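Local coordinates for protein peroxiredoxin HYR1 (Saccharomyces cerevisiae, PDB 3CMI) that reduces hydroperoxides with thioredoxin as electron donor and relays hydroperoxide stress to the transcription activator YAP1 by oxidizing it, at residues E52-F65 / K155-L167. Residues are numbered along the deposited sequence; the frame is centred on the assembly and turned at random.
Sequences ELEALYKRYKDEGF and KPSSLSETIEELL
The carboxylate of E52 meets the start of segment 155-167 with both oxygens. OE2 of E52 accepts the hydroxyl OG of S157 at 3.2 Å, from 37° out of the carboxylate plane, and also takes a weak bond from the backbone N of S157. Its other oxygen, OE1, forms a salt bridge with K155 NZ at 3.6 Å. A negative charge placed here would probably be favoured by the N-H of S157, at the start of the 3-10 segment 156-159, and by the positive charge of K155. The stem of E52 passes across the P156 ring, whose CG also touches CD2 of L53.

At the other polar point, the hydroxyl OH of Y60 donates to OE2 of E164 at 2.7 Å. It uses the anti lone pair of that oxygen, with ring and carboxylate planes 68° apart. E164 gets there with an extended chain, chi2 -169°, that carries its carboxyl group to the ring edge. CB of S160 adjoins the same hydroxyl, while CG2 of I163 lies over one face of the ring; Y60 is thus a knob in a hole formed by S160, I163, E164 and L167.

Apolar contacts fill the space between these bonds. L56 CD2 and I163 CD1 meet tip to tip at 3.6 Å, and F65 CE1 approaches the same methyl from across. CD2 of L167 packs on the carbonyl oxygens of E63 and G64, where the chain turns from the helix into strand 65-72.

L53 and F65 continue onto L36 of strand 34-41, and P156 and I163 onto strand 137-140. Helices 47-60 and 160-167 therefore lie side by side on one face of the central sheet, as in the thioredoxin fold of glutathione peroxidases.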
ATOM      1  N   GLU A  52     -13.885  -2.450   2.594  1.00 38.27           N
ATOM      2  CA  GLU A  52     -13.120  -2.482   3.842  1.00 38.10           C
ATOM      3  C   GLU A  52     -11.979  -1.460   3.857  1.00 38.05           C
ATOM      4  O   GLU A  52     -11.736  -0.815   4.877  1.00 38.30           O
ATOM      5  CB  GLU A  52     -12.594  -3.893   4.145  1.00 38.11           C
ATOM      6  CG  GLU A  52     -13.635  -4.829   4.757  1.00 38.11           C
ATOM      7  CD  GLU A  52     -13.027  -5.926   5.633  1.00 38.67           C
ATOM      8  OE1 GLU A  52     -13.508  -7.081   5.563  1.00 38.60           O
ATOM      9  OE2 GLU A  52     -12.081  -5.637   6.401  1.00 38.07           O
ATOM     10  N   LEU A  53     -11.290  -1.316   2.724  1.00 37.75           N
ATOM     11  CA  LEU A  53     -10.216  -0.334   2.585  1.00 37.35           C
ATOM     12  C   LEU A  53     -10.749   1.087   2.703  1.00 37.40           C
ATOM     13  O   LEU A  53     -10.174   1.912   3.415  1.00 37.50           O
ATOM     14  CB  LEU A  53      -9.487  -0.507   1.250  1.00 37.39           C
ATOM     15  CG  LEU A  53      -8.600  -1.745   1.094  1.00 36.68           C
ATOM     16  CD1 LEU A  53      -8.293  -1.977  -0.373  1.00 36.08           C
ATOM     17  CD2 LEU A  53      -7.320  -1.628   1.920  1.00 35.26           C
ATOM     18  N   GLU A  54     -11.849   1.359   2.003  1.00 37.31           N
ATOM     19  CA  GLU A  54     -12.511   2.662   2.038  1.00 37.04           C
ATOM     20  C   GLU A  54     -12.969   3.025   3.452  1.00 37.12           C
ATOM     21  O   GLU A  54     -12.839   4.179   3.870  1.00 37.09           O
ATOM     22  CB  GLU A  54     -13.685   2.691   1.053  1.00 36.93           C
ATOM     23  CG  GLU A  54     -14.424   4.039   0.930  1.00 36.78           C
ATOM     24  CD  GLU A  54     -13.560   5.181   0.398  1.00 36.67           C
ATOM     25  OE1 GLU A  54     -14.033   6.331   0.443  1.00 37.52           O
ATOM     26  OE2 GLU A  54     -12.420   4.949  -0.060  1.00 35.99           O
ATOM     27  N   ALA A  55     -13.481   2.036   4.187  1.00 37.00           N
ATOM     28  CA  ALA A  55     -13.898   2.229   5.572  1.00 37.03           C
ATOM     29  C   ALA A  55     -12.708   2.612   6.456  1.00 37.11           C
ATOM     30  O   ALA A  55     -12.818   3.500   7.296  1.00 37.27           O
ATOM     31  CB  ALA A  55     -14.601   0.976   6.113  1.00 36.90           C
ATOM     32  N   LEU A  56     -11.576   1.941   6.253  1.00 37.21           N
ATOM     33  CA  LEU A  56     -10.339   2.255   6.967  1.00 37.00           C
ATOM     34  C   LEU A  56      -9.910   3.691   6.682  1.00 37.10           C
ATOM     35  O   LEU A  56      -9.596   4.455   7.601  1.00 37.25           O
ATOM     36  CB  LEU A  56      -9.232   1.286   6.541  1.00 36.97           C
ATOM     37  CG  LEU A  56      -7.999   1.104   7.430  1.00 37.00           C
ATOM     38  CD1 LEU A  56      -8.364   0.405   8.741  1.00 35.92           C
ATOM     39  CD2 LEU A  56      -6.936   0.315   6.671  1.00 36.52           C
ATOM     40  N   TYR A  57      -9.928   4.055   5.402  1.00 36.99           N
ATOM     41  CA  TYR A  57      -9.536   5.385   4.956  1.00 36.93           C
ATOM     42  C   TYR A  57     -10.445   6.461   5.534  1.00 36.82           C
ATOM     43  O   TYR A  57      -9.960   7.439   6.099  1.00 36.83           O
ATOM     44  CB  TYR A  57      -9.524   5.451   3.425  1.00 36.80           C
ATOM     45  CG  TYR A  57      -9.122   6.792   2.848  1.00 37.41           C
ATOM     46  CD1 TYR A  57      -7.844   7.318   3.065  1.00 37.49           C
ATOM     47  CD2 TYR A  57     -10.009   7.522   2.054  1.00 37.31           C
ATOM     48  CE1 TYR A  57      -7.468   8.544   2.520  1.00 36.04           C
ATOM     49  CE2 TYR A  57      -9.644   8.751   1.513  1.00 36.65           C
ATOM     50  CZ  TYR A  57      -8.376   9.255   1.752  1.00 36.77           C
ATOM     51  OH  TYR A  57      -8.012  10.470   1.209  1.00 37.13           O
ATOM     52  N   LYS A  58     -11.756   6.277   5.391  1.00 36.69           N
ATOM     53  CA  LYS A  58     -12.736   7.210   5.953  1.00 36.72           C
ATOM     54  C   LYS A  58     -12.529   7.399   7.457  1.00 36.30           C
ATOM     55  O   LYS A  58     -12.569   8.519   7.970  1.00 36.16           O
ATOM     56  CB  LYS A  58     -14.163   6.724   5.684  1.00 36.93           C
ATOM     57  CG  LYS A  58     -14.582   6.797   4.227  1.00 38.39           C
ATOM     58  CD  LYS A  58     -16.084   6.604   4.089  1.00 40.73           C
ATOM     59  CE  LYS A  58     -16.531   6.706   2.636  1.00 42.39           C
ATOM     60  NZ  LYS A  58     -16.229   8.037   2.020  1.00 43.99           N
ATOM     61  N   ARG A  59     -12.284   6.298   8.155  1.00 35.93           N
ATOM     62  CA  ARG A  59     -12.156   6.334   9.606  1.00 35.93           C
ATOM     63  C   ARG A  59     -10.960   7.161  10.097  1.00 35.59           C
ATOM     64  O   ARG A  59     -11.096   7.986  11.010  1.00 35.25           O
ATOM     65  CB  ARG A  59     -12.109   4.912  10.174  1.00 35.71           C
ATOM     66  CG  ARG A  59     -11.716   4.876  11.622  1.00 36.67           C
ATOM     67  CD  ARG A  59     -12.275   3.687  12.362  1.00 35.71           C
ATOM     68  NE  ARG A  59     -12.626   4.173  13.682  1.00 38.68           N
ATOM     69  CZ  ARG A  59     -13.856   4.269  14.164  1.00 36.94           C
ATOM     70  NH1 ARG A  59     -14.903   3.845  13.474  1.00 36.56           N
ATOM     71  NH2 ARG A  59     -14.023   4.754  15.379  1.00 40.72           N
ATOM     72  N   TYR A  60      -9.815   6.966   9.449  1.00 35.42           N
ATOM     73  CA  TYR A  60      -8.533   7.449   9.955  1.00 35.57           C
ATOM     74  C   TYR A  60      -7.876   8.576   9.169  1.00 36.01           C
ATOM     75  O   TYR A  60      -6.892   9.153   9.633  1.00 36.03           O
ATOM     76  CB  TYR A  60      -7.547   6.283  10.056  1.00 35.08           C
ATOM     77  CG  TYR A  60      -7.920   5.256  11.101  1.00 34.84           C
ATOM     78  CD1 TYR A  60      -7.970   5.596  12.454  1.00 34.08           C
ATOM     79  CD2 TYR A  60      -8.206   3.940  10.740  1.00 34.88           C
ATOM     80  CE1 TYR A  60      -8.301   4.651  13.419  1.00 34.92           C
ATOM     81  CE2 TYR A  60      -8.541   2.984  11.702  1.00 33.88           C
ATOM     82  CZ  TYR A  60      -8.585   3.349  13.033  1.00 34.65           C
ATOM     83  OH  TYR A  60      -8.923   2.421  13.984  1.00 34.32           O
ATOM     84  N   LYS A  61      -8.391   8.886   7.983  1.00 36.74           N
ATOM     85  CA  LYS A  61      -7.709   9.849   7.108  1.00 37.41           C
ATOM     86  C   LYS A  61      -7.311  11.156   7.808  1.00 37.52           C
ATOM     87  O   LYS A  61      -6.210  11.667   7.585  1.00 37.75           O
ATOM     88  CB  LYS A  61      -8.490  10.114   5.808  1.00 37.56           C
ATOM     89  CG  LYS A  61      -9.889  10.723   5.960  1.00 37.95           C
ATOM     90  CD  LYS A  61     -10.490  10.999   4.576  1.00 37.93           C
ATOM     91  CE  LYS A  61     -11.957  11.389   4.661  1.00 39.82           C
ATOM     92  NZ  LYS A  61     -12.161  12.853   4.954  1.00 42.20           N
ATOM     93  N   ASP A  62      -8.183  11.669   8.672  1.00 37.66           N
ATOM     94  CA  ASP A  62      -7.922  12.939   9.362  1.00 37.97           C
ATOM     95  C   ASP A  62      -7.028  12.831  10.599  1.00 37.91           C
ATOM     96  O   ASP A  62      -6.750  13.834  11.261  1.00 37.70           O
ATOM     97  CB  ASP A  62      -9.228  13.673   9.664  1.00 38.37           C
ATOM     98  CG  ASP A  62      -9.885  14.210   8.412  1.00 39.72           C
ATOM     99  OD1 ASP A  62      -9.176  14.801   7.562  1.00 40.75           O
ATOM    100  OD2 ASP A  62     -11.117  14.046   8.278  1.00 42.96           O
ATOM    101  N   GLU A  63      -6.579  11.612  10.897  1.00 37.90           N
ATOM    102  CA  GLU A  63      -5.562  11.379  11.918  1.00 38.03           C
ATOM    103  C   GLU A  63      -4.153  11.458  11.320  1.00 37.98           C
ATOM    104  O   GLU A  63      -3.161  11.359  12.046  1.00 38.15           O
ATOM    105  CB  GLU A  63      -5.766  10.009  12.580  1.00 38.08           C
ATOM    106  CG  GLU A  63      -7.154   9.778  13.167  1.00 38.72           C
ATOM    107  CD  GLU A  63      -7.437  10.663  14.368  1.00 40.45           C
ATOM    108  OE1 GLU A  63      -6.549  10.780  15.241  1.00 41.85           O
ATOM    109  OE2 GLU A  63      -8.545  11.240  14.443  1.00 40.71           O
ATOM    110  N   GLY A  64      -4.072  11.638  10.002  1.00 37.86           N
ATOM    111  CA  GLY A  64      -2.795  11.602   9.286  1.00 37.61           C
ATOM    112  C   GLY A  64      -2.509  10.206   8.758  1.00 37.47           C
ATOM    113  O   GLY A  64      -1.468   9.616   9.051  1.00 37.22           O
ATOM    114  N   PHE A  65      -3.456   9.683   7.986  1.00 37.37           N
ATOM    115  CA  PHE A  65      -3.395   8.331   7.448  1.00 37.19           C
ATOM    116  C   PHE A  65      -3.888   8.355   6.017  1.00 37.05           C
ATOM    117  O   PHE A  65      -4.821   9.089   5.686  1.00 36.55           O
ATOM    118  CB  PHE A  65      -4.271   7.379   8.267  1.00 37.56           C
ATOM    119  CG  PHE A  65      -4.417   6.000   7.657  1.00 38.13           C
ATOM    120  CD1 PHE A  65      -3.413   5.044   7.807  1.00 38.53           C
ATOM    121  CD2 PHE A  65      -5.561   5.665   6.926  1.00 38.07           C
ATOM    122  CE1 PHE A  65      -3.545   3.769   7.247  1.00 38.51           C
ATOM    123  CE2 PHE A  65      -5.703   4.402   6.360  1.00 37.41           C
ATOM    124  CZ  PHE A  65      -4.694   3.451   6.520  1.00 38.15           C
ATOM    125  N   LYS A 155      -7.696  -9.000   6.729  1.00 37.20           N
ATOM    126  CA  LYS A 155      -8.665  -7.963   6.407  1.00 37.07           C
ATOM    127  C   LYS A 155      -8.163  -6.599   6.887  1.00 36.63           C
ATOM    128  O   LYS A 155      -7.514  -6.514   7.929  1.00 36.34           O
ATOM    129  CB  LYS A 155     -10.036  -8.302   6.997  1.00 37.18           C
ATOM    130  CG  LYS A 155     -10.424  -9.775   6.850  1.00 38.64           C
ATOM    131  CD  LYS A 155     -11.820  -9.963   6.250  1.00 40.87           C
ATOM    132  CE  LYS A 155     -11.776  -9.931   4.712  1.00 41.81           C
ATOM    133  NZ  LYS A 155     -13.087 -10.281   4.084  1.00 42.31           N
ATOM    134  N   PRO A 156      -8.426  -5.532   6.102  1.00 36.25           N
ATOM    135  CA  PRO A 156      -7.964  -4.191   6.458  1.00 36.13           C
ATOM    136  C   PRO A 156      -8.369  -3.770   7.870  1.00 35.97           C
ATOM    137  O   PRO A 156      -7.567  -3.168   8.585  1.00 35.73           O
ATOM    138  CB  PRO A 156      -8.641  -3.300   5.407  1.00 36.30           C
ATOM    139  CG  PRO A 156      -8.798  -4.187   4.233  1.00 35.97           C
ATOM    140  CD  PRO A 156      -9.151  -5.529   4.817  1.00 36.25           C
ATOM    141  N   SER A 157      -9.596  -4.103   8.269  1.00 36.26           N
ATOM    142  CA  SER A 157     -10.105  -3.801   9.610  1.00 36.24           C
ATOM    143  C   SER A 157      -9.223  -4.371  10.731  1.00 36.27           C
ATOM    144  O   SER A 157      -9.103  -3.771  11.802  1.00 36.48           O
ATOM    145  CB  SER A 157     -11.539  -4.315   9.756  1.00 36.40           C
ATOM    146  OG  SER A 157     -11.606  -5.716   9.523  1.00 36.76           O
ATOM    147  N   SER A 158      -8.601  -5.521  10.476  1.00 36.04           N
ATOM    148  CA  SER A 158      -7.724  -6.180  11.453  1.00 35.82           C
ATOM    149  C   SER A 158      -6.447  -5.388  11.773  1.00 35.49           C
ATOM    150  O   SER A 158      -5.771  -5.657  12.773  1.00 35.24           O
ATOM    151  CB  SER A 158      -7.365  -7.581  10.964  1.00 36.10           C
ATOM    152  OG  SER A 158      -8.491  -8.440  11.056  1.00 37.29           O
ATOM    153  N   LEU A 159      -6.140  -4.415  10.914  1.00 34.70           N
ATOM    154  CA  LEU A 159      -4.952  -3.567  11.020  1.00 34.48           C
ATOM    155  C   LEU A 159      -5.201  -2.273  11.800  1.00 34.17           C
ATOM    156  O   LEU A 159      -4.266  -1.496  12.023  1.00 34.01           O
ATOM    157  CB  LEU A 159      -4.468  -3.193   9.610  1.00 34.26           C
ATOM    158  CG  LEU A 159      -3.381  -3.962   8.849  1.00 35.55           C
ATOM    159  CD1 LEU A 159      -3.403  -5.476   9.070  1.00 34.86           C
ATOM    160  CD2 LEU A 159      -3.449  -3.614   7.354  1.00 34.76           C
ATOM    161  N   SER A 160      -6.451  -2.034  12.198  1.00 33.61           N
ATOM    162  CA  SER A 160      -6.830  -0.757  12.805  1.00 33.18           C
ATOM    163  C   SER A 160      -6.028  -0.432  14.071  1.00 32.88           C
ATOM    164  O   SER A 160      -5.530   0.686  14.220  1.00 33.02           O
ATOM    165  CB  SER A 160      -8.344  -0.684  13.052  1.00 32.98           C
ATOM    166  OG  SER A 160      -8.757  -1.591  14.063  1.00 33.62           O
ATOM    167  N   GLU A 161      -5.885  -1.417  14.956  1.00 32.39           N
ATOM    168  CA  GLU A 161      -5.130  -1.261  16.207  1.00 32.16           C
ATOM    169  C   GLU A 161      -3.645  -0.954  15.995  1.00 31.92           C
ATOM    170  O   GLU A 161      -3.071  -0.116  16.691  1.00 31.82           O
ATOM    171  CB  GLU A 161      -5.298  -2.493  17.100  1.00 32.19           C
ATOM    172  CG  GLU A 161      -6.665  -2.596  17.760  1.00 32.54           C
ATOM    173  CD  GLU A 161      -6.909  -1.502  18.782  1.00 32.96           C
ATOM    174  OE1 GLU A 161      -7.955  -0.833  18.697  1.00 33.70           O
ATOM    175  OE2 GLU A 161      -6.054  -1.308  19.669  1.00 32.15           O
ATOM    176  N   THR A 162      -3.034  -1.640  15.034  1.00 31.88           N
ATOM    177  CA  THR A 162      -1.663  -1.357  14.630  1.00 31.96           C
ATOM    178  C   THR A 162      -1.543   0.047  14.015  1.00 31.83           C
ATOM    179  O   THR A 162      -0.589   0.776  14.293  1.00 31.83           O
ATOM    180  CB  THR A 162      -1.160  -2.416  13.626  1.00 32.12           C
ATOM    181  OG1 THR A 162      -1.246  -3.713  14.222  1.00 32.11           O
ATOM    182  CG2 THR A 162       0.288  -2.142  13.200  1.00 32.07           C
ATOM    183  N   ILE A 163      -2.512   0.422  13.182  1.00 32.00           N
ATOM    184  CA  ILE A 163      -2.551   1.775  12.607  1.00 31.77           C
ATOM    185  C   ILE A 163      -2.632   2.821  13.719  1.00 31.81           C
ATOM    186  O   ILE A 163      -1.936   3.836  13.673  1.00 31.75           O
ATOM    187  CB  ILE A 163      -3.693   1.945  11.562  1.00 32.00           C
ATOM    188  CG1 ILE A 163      -3.391   1.111  10.311  1.00 31.98           C
ATOM    189  CG2 ILE A 163      -3.864   3.421  11.131  1.00 32.10           C
ATOM    190  CD1 ILE A 163      -4.568   0.937   9.366  1.00 31.43           C
ATOM    191  N   GLU A 164      -3.453   2.548  14.732  1.00 31.71           N
ATOM    192  CA  GLU A 164      -3.633   3.483  15.842  1.00 31.88           C
ATOM    193  C   GLU A 164      -2.348   3.721  16.635  1.00 32.20           C
ATOM    194  O   GLU A 164      -2.070   4.859  17.008  1.00 32.05           O
ATOM    195  CB  GLU A 164      -4.797   3.061  16.756  1.00 31.90           C
ATOM    196  CG  GLU A 164      -6.153   3.352  16.118  1.00 31.65           C
ATOM    197  CD  GLU A 164      -7.337   3.214  17.054  1.00 31.30           C
ATOM    198  OE1 GLU A 164      -7.166   3.282  18.293  1.00 30.65           O
ATOM    199  OE2 GLU A 164      -8.462   3.053  16.534  1.00 30.25           O
ATOM    200  N   GLU A 165      -1.562   2.670  16.876  1.00 32.43           N
ATOM    201  CA  GLU A 165      -0.299   2.841  17.610  1.00 33.17           C
ATOM    202  C   GLU A 165       0.775   3.583  16.814  1.00 32.83           C
ATOM    203  O   GLU A 165       1.609   4.281  17.390  1.00 32.75           O
ATOM    204  CB  GLU A 165       0.220   1.528  18.232  1.00 33.11           C
ATOM    205  CG  GLU A 165       0.637   0.422  17.277  1.00 34.23           C
ATOM    206  CD  GLU A 165       0.902  -0.914  17.991  1.00 34.55           C
ATOM    207  OE1 GLU A 165       1.177  -0.917  19.210  1.00 36.25           O
ATOM    208  OE2 GLU A 165       0.844  -1.973  17.326  1.00 37.24           O
ATOM    209  N   LEU A 166       0.739   3.441  15.490  1.00 32.84           N
ATOM    210  CA  LEU A 166       1.630   4.200  14.606  1.00 32.97           C
ATOM    211  C   LEU A 166       1.217   5.667  14.513  1.00 33.03           C
ATOM    212  O   LEU A 166       2.064   6.549  14.380  1.00 32.92           O
ATOM    213  CB  LEU A 166       1.677   3.586  13.205  1.00 32.80           C
ATOM    214  CG  LEU A 166       2.268   2.188  13.018  1.00 32.74           C
ATOM    215  CD1 LEU A 166       2.199   1.810  11.550  1.00 32.51           C
ATOM    216  CD2 LEU A 166       3.703   2.108  13.525  1.00 32.87           C
ATOM    217  N   LEU A 167      -0.085   5.924  14.578  1.00 33.19           N
ATOM    218  CA  LEU A 167      -0.591   7.293  14.511  1.00 33.68           C
ATOM    219  C   LEU A 167      -0.187   8.097  15.748  1.00 34.31           C
ATOM    220  O   LEU A 167      -0.016   9.317  15.673  1.00 34.41           O
ATOM    221  CB  LEU A 167      -2.112   7.305  14.325  1.00 33.41           C
ATOM    222  CG  LEU A 167      -2.700   6.923  12.960  1.00 32.97           C
ATOM    223  CD1 LEU A 167      -4.172   6.588  13.105  1.00 33.12           C
ATOM    224  CD2 LEU A 167      -2.514   8.026  11.926  1.00 32.87           C
TER